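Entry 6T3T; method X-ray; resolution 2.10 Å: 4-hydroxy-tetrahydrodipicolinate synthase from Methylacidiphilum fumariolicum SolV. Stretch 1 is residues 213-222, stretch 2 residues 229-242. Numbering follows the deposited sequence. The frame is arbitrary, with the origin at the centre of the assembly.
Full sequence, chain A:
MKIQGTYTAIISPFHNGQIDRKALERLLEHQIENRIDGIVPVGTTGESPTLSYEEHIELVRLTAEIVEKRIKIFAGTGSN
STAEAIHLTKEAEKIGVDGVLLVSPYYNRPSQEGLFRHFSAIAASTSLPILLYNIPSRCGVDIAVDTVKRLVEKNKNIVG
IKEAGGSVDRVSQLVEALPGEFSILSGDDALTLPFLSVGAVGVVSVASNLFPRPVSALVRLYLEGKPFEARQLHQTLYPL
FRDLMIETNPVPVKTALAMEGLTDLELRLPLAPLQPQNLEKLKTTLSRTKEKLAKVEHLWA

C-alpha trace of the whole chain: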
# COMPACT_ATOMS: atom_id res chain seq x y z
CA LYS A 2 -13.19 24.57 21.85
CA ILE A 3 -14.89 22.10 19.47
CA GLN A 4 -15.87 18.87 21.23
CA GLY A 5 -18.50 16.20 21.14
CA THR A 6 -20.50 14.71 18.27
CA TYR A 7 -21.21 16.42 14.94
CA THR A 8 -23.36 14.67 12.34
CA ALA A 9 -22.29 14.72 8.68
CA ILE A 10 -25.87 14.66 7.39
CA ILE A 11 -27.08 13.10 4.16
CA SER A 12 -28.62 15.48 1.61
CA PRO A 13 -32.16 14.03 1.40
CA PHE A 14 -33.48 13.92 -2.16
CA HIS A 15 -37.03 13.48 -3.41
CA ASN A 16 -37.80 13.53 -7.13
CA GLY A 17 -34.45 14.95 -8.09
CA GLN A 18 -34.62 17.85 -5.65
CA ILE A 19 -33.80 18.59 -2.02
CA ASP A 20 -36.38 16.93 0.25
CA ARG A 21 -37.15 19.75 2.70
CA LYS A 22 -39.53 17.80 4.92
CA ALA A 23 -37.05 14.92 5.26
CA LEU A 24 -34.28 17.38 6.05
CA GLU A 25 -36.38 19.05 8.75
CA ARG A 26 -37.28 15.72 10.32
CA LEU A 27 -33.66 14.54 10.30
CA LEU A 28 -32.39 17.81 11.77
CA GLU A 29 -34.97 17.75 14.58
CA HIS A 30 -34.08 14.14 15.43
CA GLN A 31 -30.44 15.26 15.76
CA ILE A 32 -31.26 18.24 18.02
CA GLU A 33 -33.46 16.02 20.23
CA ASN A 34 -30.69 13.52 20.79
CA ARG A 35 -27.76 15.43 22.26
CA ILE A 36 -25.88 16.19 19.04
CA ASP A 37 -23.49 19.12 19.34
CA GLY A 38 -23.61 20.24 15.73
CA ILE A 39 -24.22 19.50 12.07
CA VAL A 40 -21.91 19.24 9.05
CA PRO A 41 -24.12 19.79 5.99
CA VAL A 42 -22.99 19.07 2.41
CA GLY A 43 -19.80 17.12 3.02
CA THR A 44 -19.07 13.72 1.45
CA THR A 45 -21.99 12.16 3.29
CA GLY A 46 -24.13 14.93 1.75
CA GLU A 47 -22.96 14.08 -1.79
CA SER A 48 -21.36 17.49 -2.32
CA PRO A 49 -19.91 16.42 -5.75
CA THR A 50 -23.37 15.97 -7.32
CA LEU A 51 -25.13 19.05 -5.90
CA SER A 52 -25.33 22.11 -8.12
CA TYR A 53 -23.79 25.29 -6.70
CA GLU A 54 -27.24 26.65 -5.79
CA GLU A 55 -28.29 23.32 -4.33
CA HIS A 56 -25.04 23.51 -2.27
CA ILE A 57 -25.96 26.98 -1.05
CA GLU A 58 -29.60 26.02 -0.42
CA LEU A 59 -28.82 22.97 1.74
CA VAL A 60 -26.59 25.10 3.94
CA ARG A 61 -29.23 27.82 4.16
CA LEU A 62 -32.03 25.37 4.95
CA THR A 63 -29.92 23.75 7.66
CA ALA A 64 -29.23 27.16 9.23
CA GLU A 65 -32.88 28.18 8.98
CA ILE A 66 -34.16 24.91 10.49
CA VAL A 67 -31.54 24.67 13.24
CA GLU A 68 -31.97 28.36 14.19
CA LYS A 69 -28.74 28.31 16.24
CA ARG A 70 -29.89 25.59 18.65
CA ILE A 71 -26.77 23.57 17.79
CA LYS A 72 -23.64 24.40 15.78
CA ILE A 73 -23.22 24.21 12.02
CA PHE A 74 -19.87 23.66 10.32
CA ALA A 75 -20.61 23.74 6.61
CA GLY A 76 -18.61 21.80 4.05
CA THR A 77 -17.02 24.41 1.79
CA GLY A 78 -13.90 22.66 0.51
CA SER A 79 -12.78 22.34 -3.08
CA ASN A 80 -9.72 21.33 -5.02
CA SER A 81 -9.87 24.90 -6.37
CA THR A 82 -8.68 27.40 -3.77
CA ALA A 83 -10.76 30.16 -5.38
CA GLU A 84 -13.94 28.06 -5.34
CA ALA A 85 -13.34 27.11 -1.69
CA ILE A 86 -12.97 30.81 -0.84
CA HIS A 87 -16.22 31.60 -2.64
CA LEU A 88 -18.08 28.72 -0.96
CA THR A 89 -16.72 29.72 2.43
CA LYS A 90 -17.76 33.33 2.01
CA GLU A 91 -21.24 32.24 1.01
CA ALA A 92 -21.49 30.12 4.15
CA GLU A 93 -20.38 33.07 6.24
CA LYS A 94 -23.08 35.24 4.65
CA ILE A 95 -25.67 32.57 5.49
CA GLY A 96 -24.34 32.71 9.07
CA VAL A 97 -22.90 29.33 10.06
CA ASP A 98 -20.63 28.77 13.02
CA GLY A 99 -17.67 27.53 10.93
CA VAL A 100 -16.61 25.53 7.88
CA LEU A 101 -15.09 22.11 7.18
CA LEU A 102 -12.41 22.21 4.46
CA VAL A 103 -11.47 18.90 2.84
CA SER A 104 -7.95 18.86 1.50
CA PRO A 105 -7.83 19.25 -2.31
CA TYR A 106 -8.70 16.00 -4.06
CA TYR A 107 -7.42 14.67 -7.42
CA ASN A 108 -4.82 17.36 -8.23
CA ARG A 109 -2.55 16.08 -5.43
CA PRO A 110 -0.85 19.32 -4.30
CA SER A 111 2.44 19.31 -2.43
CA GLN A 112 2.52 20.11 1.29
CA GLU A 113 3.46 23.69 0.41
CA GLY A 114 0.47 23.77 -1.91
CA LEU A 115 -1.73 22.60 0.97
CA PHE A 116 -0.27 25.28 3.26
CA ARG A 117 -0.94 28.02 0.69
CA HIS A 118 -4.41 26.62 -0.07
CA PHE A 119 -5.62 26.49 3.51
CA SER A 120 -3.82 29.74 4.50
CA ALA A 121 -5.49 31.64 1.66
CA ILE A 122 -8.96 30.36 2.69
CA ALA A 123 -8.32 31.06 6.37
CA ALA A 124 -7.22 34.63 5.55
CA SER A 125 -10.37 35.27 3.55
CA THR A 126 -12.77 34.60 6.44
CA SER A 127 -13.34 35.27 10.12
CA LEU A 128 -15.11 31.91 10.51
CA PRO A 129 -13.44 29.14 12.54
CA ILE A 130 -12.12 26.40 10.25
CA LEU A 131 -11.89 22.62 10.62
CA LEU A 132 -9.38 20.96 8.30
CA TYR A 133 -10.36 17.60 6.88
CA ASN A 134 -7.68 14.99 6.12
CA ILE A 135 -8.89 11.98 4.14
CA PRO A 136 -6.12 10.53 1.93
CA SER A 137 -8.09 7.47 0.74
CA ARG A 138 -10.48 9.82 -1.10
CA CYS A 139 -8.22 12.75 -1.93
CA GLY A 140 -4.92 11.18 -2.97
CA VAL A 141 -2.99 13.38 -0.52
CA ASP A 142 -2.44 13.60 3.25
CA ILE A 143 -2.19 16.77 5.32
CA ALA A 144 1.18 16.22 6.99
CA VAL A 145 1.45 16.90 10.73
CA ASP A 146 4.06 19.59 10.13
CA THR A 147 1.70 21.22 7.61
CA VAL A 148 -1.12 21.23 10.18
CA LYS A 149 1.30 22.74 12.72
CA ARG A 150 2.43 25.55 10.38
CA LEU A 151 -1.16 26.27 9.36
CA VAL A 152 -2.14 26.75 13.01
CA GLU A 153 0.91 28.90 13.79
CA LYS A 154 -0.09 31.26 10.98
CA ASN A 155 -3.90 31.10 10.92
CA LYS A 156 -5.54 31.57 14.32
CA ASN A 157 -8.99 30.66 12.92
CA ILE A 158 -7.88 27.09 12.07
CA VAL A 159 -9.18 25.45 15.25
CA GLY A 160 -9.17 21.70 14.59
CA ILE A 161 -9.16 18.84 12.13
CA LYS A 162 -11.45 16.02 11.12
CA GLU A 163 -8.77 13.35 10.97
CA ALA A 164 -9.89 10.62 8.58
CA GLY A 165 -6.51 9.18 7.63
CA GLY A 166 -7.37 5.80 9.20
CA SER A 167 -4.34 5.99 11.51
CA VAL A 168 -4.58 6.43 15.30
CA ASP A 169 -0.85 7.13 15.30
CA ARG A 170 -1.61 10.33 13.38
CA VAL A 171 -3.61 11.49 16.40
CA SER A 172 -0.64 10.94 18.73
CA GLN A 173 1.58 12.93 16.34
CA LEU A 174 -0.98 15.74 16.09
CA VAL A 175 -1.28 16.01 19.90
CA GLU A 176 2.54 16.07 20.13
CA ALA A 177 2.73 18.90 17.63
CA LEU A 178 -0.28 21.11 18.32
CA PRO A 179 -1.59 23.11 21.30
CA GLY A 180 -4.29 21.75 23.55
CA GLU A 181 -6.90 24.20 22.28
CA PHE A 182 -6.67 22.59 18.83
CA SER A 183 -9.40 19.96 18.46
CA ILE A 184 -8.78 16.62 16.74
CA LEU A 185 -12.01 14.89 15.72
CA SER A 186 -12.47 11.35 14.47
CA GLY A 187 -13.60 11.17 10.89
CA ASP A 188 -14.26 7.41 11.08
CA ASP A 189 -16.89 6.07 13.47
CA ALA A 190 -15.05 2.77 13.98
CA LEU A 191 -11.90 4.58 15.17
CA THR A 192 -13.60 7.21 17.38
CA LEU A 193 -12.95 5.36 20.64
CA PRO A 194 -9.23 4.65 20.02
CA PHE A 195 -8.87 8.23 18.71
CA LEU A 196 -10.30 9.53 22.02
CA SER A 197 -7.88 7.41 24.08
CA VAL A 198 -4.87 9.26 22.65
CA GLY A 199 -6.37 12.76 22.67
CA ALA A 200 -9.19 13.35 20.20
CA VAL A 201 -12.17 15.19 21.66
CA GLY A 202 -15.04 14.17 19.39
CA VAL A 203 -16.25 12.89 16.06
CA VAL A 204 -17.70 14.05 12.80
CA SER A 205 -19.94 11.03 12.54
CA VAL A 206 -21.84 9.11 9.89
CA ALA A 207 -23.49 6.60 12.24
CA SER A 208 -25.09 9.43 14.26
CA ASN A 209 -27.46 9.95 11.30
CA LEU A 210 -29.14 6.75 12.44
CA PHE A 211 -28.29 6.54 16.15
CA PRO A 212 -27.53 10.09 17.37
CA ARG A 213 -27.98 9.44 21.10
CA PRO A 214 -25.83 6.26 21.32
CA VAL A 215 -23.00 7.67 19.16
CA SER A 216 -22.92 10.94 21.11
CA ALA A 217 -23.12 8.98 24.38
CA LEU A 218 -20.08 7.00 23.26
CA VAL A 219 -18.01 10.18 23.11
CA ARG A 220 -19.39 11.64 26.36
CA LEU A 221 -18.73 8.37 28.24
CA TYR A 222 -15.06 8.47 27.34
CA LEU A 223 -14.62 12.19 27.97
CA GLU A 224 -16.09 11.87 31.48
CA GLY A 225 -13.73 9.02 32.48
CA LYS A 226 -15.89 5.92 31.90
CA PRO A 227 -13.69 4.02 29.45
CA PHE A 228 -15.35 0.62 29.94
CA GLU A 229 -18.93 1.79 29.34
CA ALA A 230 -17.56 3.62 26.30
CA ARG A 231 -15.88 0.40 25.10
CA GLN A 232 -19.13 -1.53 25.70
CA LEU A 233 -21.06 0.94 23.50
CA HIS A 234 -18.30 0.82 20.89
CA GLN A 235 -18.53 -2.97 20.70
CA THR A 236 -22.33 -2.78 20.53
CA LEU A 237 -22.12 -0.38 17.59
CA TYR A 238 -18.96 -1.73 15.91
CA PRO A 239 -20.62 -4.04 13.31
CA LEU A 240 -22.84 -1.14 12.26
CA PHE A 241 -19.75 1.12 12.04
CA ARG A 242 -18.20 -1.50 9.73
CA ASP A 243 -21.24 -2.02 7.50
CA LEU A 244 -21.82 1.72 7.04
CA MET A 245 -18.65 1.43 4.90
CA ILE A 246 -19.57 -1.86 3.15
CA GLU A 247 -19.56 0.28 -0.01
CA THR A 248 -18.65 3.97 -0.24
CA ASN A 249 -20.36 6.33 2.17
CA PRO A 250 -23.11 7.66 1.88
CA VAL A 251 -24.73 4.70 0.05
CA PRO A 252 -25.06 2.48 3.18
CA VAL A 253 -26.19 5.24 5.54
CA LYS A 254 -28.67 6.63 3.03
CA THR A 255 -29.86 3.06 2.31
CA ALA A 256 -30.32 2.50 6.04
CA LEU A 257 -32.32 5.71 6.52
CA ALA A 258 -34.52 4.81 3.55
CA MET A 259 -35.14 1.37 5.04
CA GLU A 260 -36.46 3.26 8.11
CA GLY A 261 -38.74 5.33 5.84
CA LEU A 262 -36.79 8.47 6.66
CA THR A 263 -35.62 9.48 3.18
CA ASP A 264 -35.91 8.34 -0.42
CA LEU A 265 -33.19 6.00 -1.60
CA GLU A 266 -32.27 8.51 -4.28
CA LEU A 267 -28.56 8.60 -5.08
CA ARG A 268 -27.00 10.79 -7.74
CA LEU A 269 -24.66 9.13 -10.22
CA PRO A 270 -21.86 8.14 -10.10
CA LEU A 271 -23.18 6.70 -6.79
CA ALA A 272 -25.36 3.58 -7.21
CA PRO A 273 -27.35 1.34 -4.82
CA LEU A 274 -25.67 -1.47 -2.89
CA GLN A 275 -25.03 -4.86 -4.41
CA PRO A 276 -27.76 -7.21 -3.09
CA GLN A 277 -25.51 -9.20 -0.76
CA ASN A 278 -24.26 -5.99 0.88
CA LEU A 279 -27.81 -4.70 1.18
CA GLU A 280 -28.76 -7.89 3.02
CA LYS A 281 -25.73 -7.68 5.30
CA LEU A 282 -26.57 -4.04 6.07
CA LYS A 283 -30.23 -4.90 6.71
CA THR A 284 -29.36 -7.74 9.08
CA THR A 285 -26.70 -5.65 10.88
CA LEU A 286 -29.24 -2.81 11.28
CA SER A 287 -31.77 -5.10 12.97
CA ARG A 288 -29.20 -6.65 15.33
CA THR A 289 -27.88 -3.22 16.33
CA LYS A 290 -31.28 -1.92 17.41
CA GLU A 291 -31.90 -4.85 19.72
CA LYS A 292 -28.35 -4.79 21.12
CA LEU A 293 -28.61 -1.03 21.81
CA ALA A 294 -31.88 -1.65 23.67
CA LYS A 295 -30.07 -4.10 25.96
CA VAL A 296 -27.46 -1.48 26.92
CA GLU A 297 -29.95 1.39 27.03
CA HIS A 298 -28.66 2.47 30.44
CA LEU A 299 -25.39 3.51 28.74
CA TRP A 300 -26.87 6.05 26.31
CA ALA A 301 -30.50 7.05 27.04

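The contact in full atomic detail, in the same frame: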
# COMPACT_ATOMS: atom_id res chain seq x y z
N ARG A 213 -28.23 9.53 19.66
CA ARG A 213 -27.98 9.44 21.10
C ARG A 213 -26.90 8.43 21.46
O ARG A 213 -26.03 8.78 22.28
CB ARG A 213 -29.26 9.11 21.86
CG ARG A 213 -29.89 10.24 22.61
CD ARG A 213 -30.95 9.73 23.58
NE ARG A 213 -30.96 10.51 24.79
CZ ARG A 213 -31.85 11.47 25.02
NH1 ARG A 213 -31.81 12.16 26.14
NH2 ARG A 213 -32.79 11.72 24.13
N PRO A 214 -26.92 7.19 20.96
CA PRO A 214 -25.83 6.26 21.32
C PRO A 214 -24.44 6.71 20.86
O PRO A 214 -23.46 6.52 21.59
CB PRO A 214 -26.27 4.95 20.65
CG PRO A 214 -27.76 5.06 20.59
CD PRO A 214 -27.96 6.50 20.19
N VAL A 215 -24.31 7.24 19.65
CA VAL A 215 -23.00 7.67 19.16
C VAL A 215 -22.47 8.83 20.00
O VAL A 215 -21.29 8.86 20.36
CB VAL A 215 -23.08 8.06 17.67
CG1 VAL A 215 -21.84 8.81 17.24
CG2 VAL A 215 -23.25 6.82 16.81
N SER A 216 -23.33 9.83 20.26
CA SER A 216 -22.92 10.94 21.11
C SER A 216 -22.66 10.50 22.55
O SER A 216 -21.79 11.06 23.22
CB SER A 216 -23.98 12.05 21.04
OG SER A 216 -25.14 11.69 21.76
N ALA A 217 -23.42 9.51 23.05
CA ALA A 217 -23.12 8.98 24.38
C ALA A 217 -21.76 8.31 24.41
O ALA A 217 -21.01 8.43 25.39
CB ALA A 217 -24.20 7.99 24.82
N LEU A 218 -21.39 7.64 23.32
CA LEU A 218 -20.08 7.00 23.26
C LEU A 218 -18.98 8.01 23.55
O LEU A 218 -18.07 7.75 24.36
CB LEU A 218 -19.88 6.32 21.91
CG LEU A 218 -18.73 5.32 21.72
CD1 LEU A 218 -19.01 4.33 20.60
CD2 LEU A 218 -17.47 6.05 21.40
N VAL A 219 -19.05 9.18 22.92
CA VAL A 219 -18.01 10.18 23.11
C VAL A 219 -18.05 10.74 24.53
O VAL A 219 -17.01 10.88 25.19
CB VAL A 219 -18.13 11.29 22.04
CG1 VAL A 219 -17.16 12.45 22.35
CG2 VAL A 219 -17.83 10.70 20.68
N ARG A 220 -19.25 11.09 25.01
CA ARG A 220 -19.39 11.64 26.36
C ARG A 220 -18.87 10.67 27.42
O ARG A 220 -18.16 11.08 28.33
CB ARG A 220 -20.86 11.99 26.64
CG ARG A 220 -21.32 13.25 25.95
CD ARG A 220 -22.69 13.69 26.47
NE ARG A 220 -23.78 12.78 26.09
CZ ARG A 220 -24.26 12.64 24.86
NH1 ARG A 220 -23.73 13.33 23.86
NH2 ARG A 220 -25.26 11.79 24.62
N LEU A 221 -19.21 9.37 27.30
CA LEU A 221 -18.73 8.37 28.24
C LEU A 221 -17.21 8.40 28.36
O LEU A 221 -16.66 8.46 29.47
CB LEU A 221 -19.19 6.97 27.82
CG LEU A 221 -20.67 6.72 28.14
CD1 LEU A 221 -21.24 5.56 27.32
CD2 LEU A 221 -20.88 6.51 29.63
N TYR A 222 -16.51 8.45 27.24
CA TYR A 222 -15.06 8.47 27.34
C TYR A 222 -14.58 9.78 27.95
O TYR A 222 -13.72 9.78 28.84
CB TYR A 222 -14.39 8.19 25.98
CG TYR A 222 -13.00 7.62 26.19
CD1 TYR A 222 -12.82 6.26 26.39
CD2 TYR A 222 -11.90 8.46 26.30
CE1 TYR A 222 -11.58 5.73 26.64
CE2 TYR A 222 -10.64 7.94 26.54
CZ TYR A 222 -10.49 6.58 26.72
OH TYR A 222 -9.24 6.04 26.98
N GLU A 229 -17.63 1.58 29.97
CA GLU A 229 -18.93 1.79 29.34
C GLU A 229 -18.77 2.29 27.91
O GLU A 229 -19.49 1.86 27.01
CB GLU A 229 -19.77 2.80 30.15
CG GLU A 229 -19.88 2.46 31.65
CD GLU A 229 -20.67 3.50 32.45
OE1 GLU A 229 -21.33 4.38 31.84
OE2 GLU A 229 -20.62 3.46 33.69
N ALA A 230 -17.81 3.20 27.68
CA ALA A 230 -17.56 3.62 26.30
C ALA A 230 -17.19 2.42 25.42
O ALA A 230 -17.77 2.24 24.34
CB ALA A 230 -16.48 4.72 26.26
N ARG A 231 -16.29 1.56 25.89
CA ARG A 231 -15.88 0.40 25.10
C ARG A 231 -17.07 -0.53 24.82
O ARG A 231 -17.21 -1.05 23.70
CB ARG A 231 -14.78 -0.38 25.84
CG ARG A 231 -14.39 -1.69 25.17
CD ARG A 231 -13.10 -2.24 25.75
NE ARG A 231 -13.21 -2.68 27.14
CZ ARG A 231 -12.17 -2.79 27.97
NH1 ARG A 231 -10.94 -2.47 27.55
NH2 ARG A 231 -12.36 -3.23 29.21
N GLN A 232 -17.91 -0.73 25.83
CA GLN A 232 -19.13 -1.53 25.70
C GLN A 232 -20.03 -0.99 24.59
O GLN A 232 -20.55 -1.76 23.77
CB GLN A 232 -19.84 -1.51 27.06
CG GLN A 232 -20.80 -2.64 27.33
CD GLN A 232 -21.34 -2.61 28.77
OE1 GLN A 232 -20.82 -1.92 29.65
NE2 GLN A 232 -22.40 -3.34 28.99
N LEU A 233 -20.24 0.34 24.55
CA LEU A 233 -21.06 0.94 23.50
C LEU A 233 -20.39 0.81 22.15
O LEU A 233 -21.05 0.50 21.15
CB LEU A 233 -21.34 2.42 23.76
CG LEU A 233 -22.66 2.91 24.33
CD1 LEU A 233 -22.80 4.43 24.18
CD2 LEU A 233 -23.83 2.17 23.72
N HIS A 234 -19.07 1.03 22.11
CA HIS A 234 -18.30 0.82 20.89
C HIS A 234 -18.49 -0.58 20.34
O HIS A 234 -18.75 -0.77 19.15
CB HIS A 234 -16.83 1.09 21.17
CG HIS A 234 -15.94 0.63 20.08
ND1 HIS A 234 -15.68 1.40 18.97
CD2 HIS A 234 -15.24 -0.52 19.92
CE1 HIS A 234 -14.87 0.75 18.16
NE2 HIS A 234 -14.59 -0.42 18.71
N GLN A 235 -18.42 -1.60 21.21
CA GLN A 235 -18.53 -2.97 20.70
C GLN A 235 -19.96 -3.26 20.25
O GLN A 235 -20.18 -3.98 19.26
CB GLN A 235 -18.08 -3.99 21.76
CG GLN A 235 -16.59 -3.94 22.18
CD GLN A 235 -16.23 -4.68 23.50
OE1 GLN A 235 -17.09 -5.22 24.18
NE2 GLN A 235 -14.94 -4.69 23.84
N THR A 236 -20.94 -2.66 20.94
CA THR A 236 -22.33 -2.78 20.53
C THR A 236 -22.53 -2.20 19.14
O THR A 236 -23.26 -2.77 18.32
CB THR A 236 -23.25 -2.07 21.52
OG1 THR A 236 -23.12 -2.65 22.82
CG2 THR A 236 -24.70 -2.17 21.06
N LEU A 237 -21.92 -1.04 18.87
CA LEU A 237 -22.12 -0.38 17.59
C LEU A 237 -21.15 -0.82 16.51
O LEU A 237 -21.42 -0.56 15.33
CB LEU A 237 -21.98 1.14 17.75
CG LEU A 237 -23.16 1.81 18.45
CD1 LEU A 237 -22.70 3.18 18.91
CD2 LEU A 237 -24.34 1.93 17.53
N TYR A 238 -20.04 -1.50 16.86
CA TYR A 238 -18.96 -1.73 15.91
C TYR A 238 -19.39 -2.40 14.60
O TYR A 238 -18.94 -1.95 13.53
CB TYR A 238 -17.82 -2.54 16.56
CG TYR A 238 -16.73 -2.72 15.54
CD1 TYR A 238 -15.94 -1.64 15.15
CD2 TYR A 238 -16.56 -3.92 14.88
CE1 TYR A 238 -14.98 -1.78 14.17
CE2 TYR A 238 -15.60 -4.07 13.90
CZ TYR A 238 -14.82 -3.00 13.55
OH TYR A 238 -13.87 -3.15 12.57
N PRO A 239 -20.21 -3.46 14.60
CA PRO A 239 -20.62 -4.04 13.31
C PRO A 239 -21.41 -3.07 12.44
O PRO A 239 -21.25 -3.08 11.21
CB PRO A 239 -21.45 -5.25 13.72
CG PRO A 239 -20.81 -5.67 15.04
CD PRO A 239 -20.59 -4.35 15.72
N LEU A 240 -22.22 -2.20 13.05
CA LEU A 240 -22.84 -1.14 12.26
C LEU A 240 -21.79 -0.18 11.69
O LEU A 240 -21.83 0.16 10.51
CB LEU A 240 -23.87 -0.37 13.10
CG LEU A 240 -24.55 0.75 12.27
CD1 LEU A 240 -25.53 0.20 11.26
CD2 LEU A 240 -25.21 1.78 13.16
N PHE A 241 -20.82 0.25 12.53
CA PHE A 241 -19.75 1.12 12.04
C PHE A 241 -19.08 0.54 10.81
O PHE A 241 -18.74 1.27 9.86
CB PHE A 241 -18.69 1.36 13.11
CG PHE A 241 -19.14 2.21 14.25
CD1 PHE A 241 -20.31 2.98 14.16
CD2 PHE A 241 -18.40 2.25 15.41
CE1 PHE A 241 -20.73 3.77 15.24
CE2 PHE A 241 -18.81 3.03 16.51
CZ PHE A 241 -19.98 3.80 16.42
N ARG A 242 -18.82 -0.78 10.84
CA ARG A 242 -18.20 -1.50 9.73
C ARG A 242 -19.10 -1.50 8.49
O ARG A 242 -18.66 -1.18 7.38
CB ARG A 242 -17.91 -2.93 10.22
CG ARG A 242 -16.95 -3.82 9.48
CD ARG A 242 -17.23 -5.27 9.99
NE ARG A 242 -18.66 -5.62 9.86
CZ ARG A 242 -19.36 -6.42 10.68
NH1 ARG A 242 -20.65 -6.63 10.45
NH2 ARG A 242 -18.78 -7.01 11.72

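How do the two backbones lie against each other? Both stretches are helical, and each is part of a helix that extends beyond the residues considered here. Their N-to-C directions differ by 153°, so the helices run roughly antiparallel, and their axes come within 8.5 Å of each other. The register is set where Leu218 faces Ala230, whose CA atoms are 5.2 Å apart. The antiparallel course then pairs Pro214 and Val215, near the start of the first stretch, with residues near the end of the second: Leu237 touches both, and Phe241 touches Val215. Meanwhile Leu221 and Tyr222 meet Glu229 and Ala230. The second helix is kinked near Pro239: a proline nitrogen carries no hydrogen to donate, and the N atoms of Pro239 and Leu240 both lack a bond to the preceding turn. Regular bonding resumes with Phe241 N to Leu237 O at 3.0 Å.

What locks the helices together at the centre? Two leucines interdigitate, each a knob in a hole of the opposite helix. Leu218 sits among Ala230, Leu233, His234 and Leu237. Its CA-to-CB bond points sideways, but with chi1 and chi2 both t the end of the side chain comes nearer, bringing CD1 to 3.6 Å from His234 CA. Leu233, pointing toward the first helix, fills the hole formed by Pro214, Ala217, Leu218 and Leu221. Its CD1 lies 3.4 Å from Pro214 O, 3.9 Å from Ala217 CB and 3.7 Å from Leu221 CD1, so a single methyl touches both backbone and side chains. Pro214 O is meanwhile occupied within its own helix, accepting from Leu218 N at 2.9 Å.

Why is the fit close around Ala230? Its side chain is a single methyl, which rests against backbone as well as side chains: Ala230 CB is 3.9 Å from Leu218 O and also 3.9 Å from Leu221 CB. Tyr222 meets this methyl with its ring edge, CD1 lying 4.0 Å from Ala230 CB. Nearby, Glu229 brings a polar atom to the apolar border, with OE1 3.1 Å from Leu221 CD2; this is a close contact of a carboxylate oxygen with a methyl carbon.

How does the packing continue toward Phe241? Leu237 points toward the first helix, and its CD1 lies 4.2 Å from both Val215 CG2 and Leu218 CD1. Phe241 extends this apolar patch with its ring edge: CE1 is 4.3 Å from Val215 CG2, and CE2 is 4.3 Å from Leu218 CD1.

Does hydrogen bonding join the two helices? No hydrogen bond crosses between them, and the 518 Å² buried, both sides summed, comes chiefly from apolar side chains in van der Waals contact. Some polar side chains bond within their own helix, while others find partners elsewhere in the structure. On the first, Arg220 NH2 donates to Ser216 OG at 2.9 Å, with Ser216 pointing away from the second helix; on the second, Thr236 OG1 donates to Gln232 O at 2.9 Å.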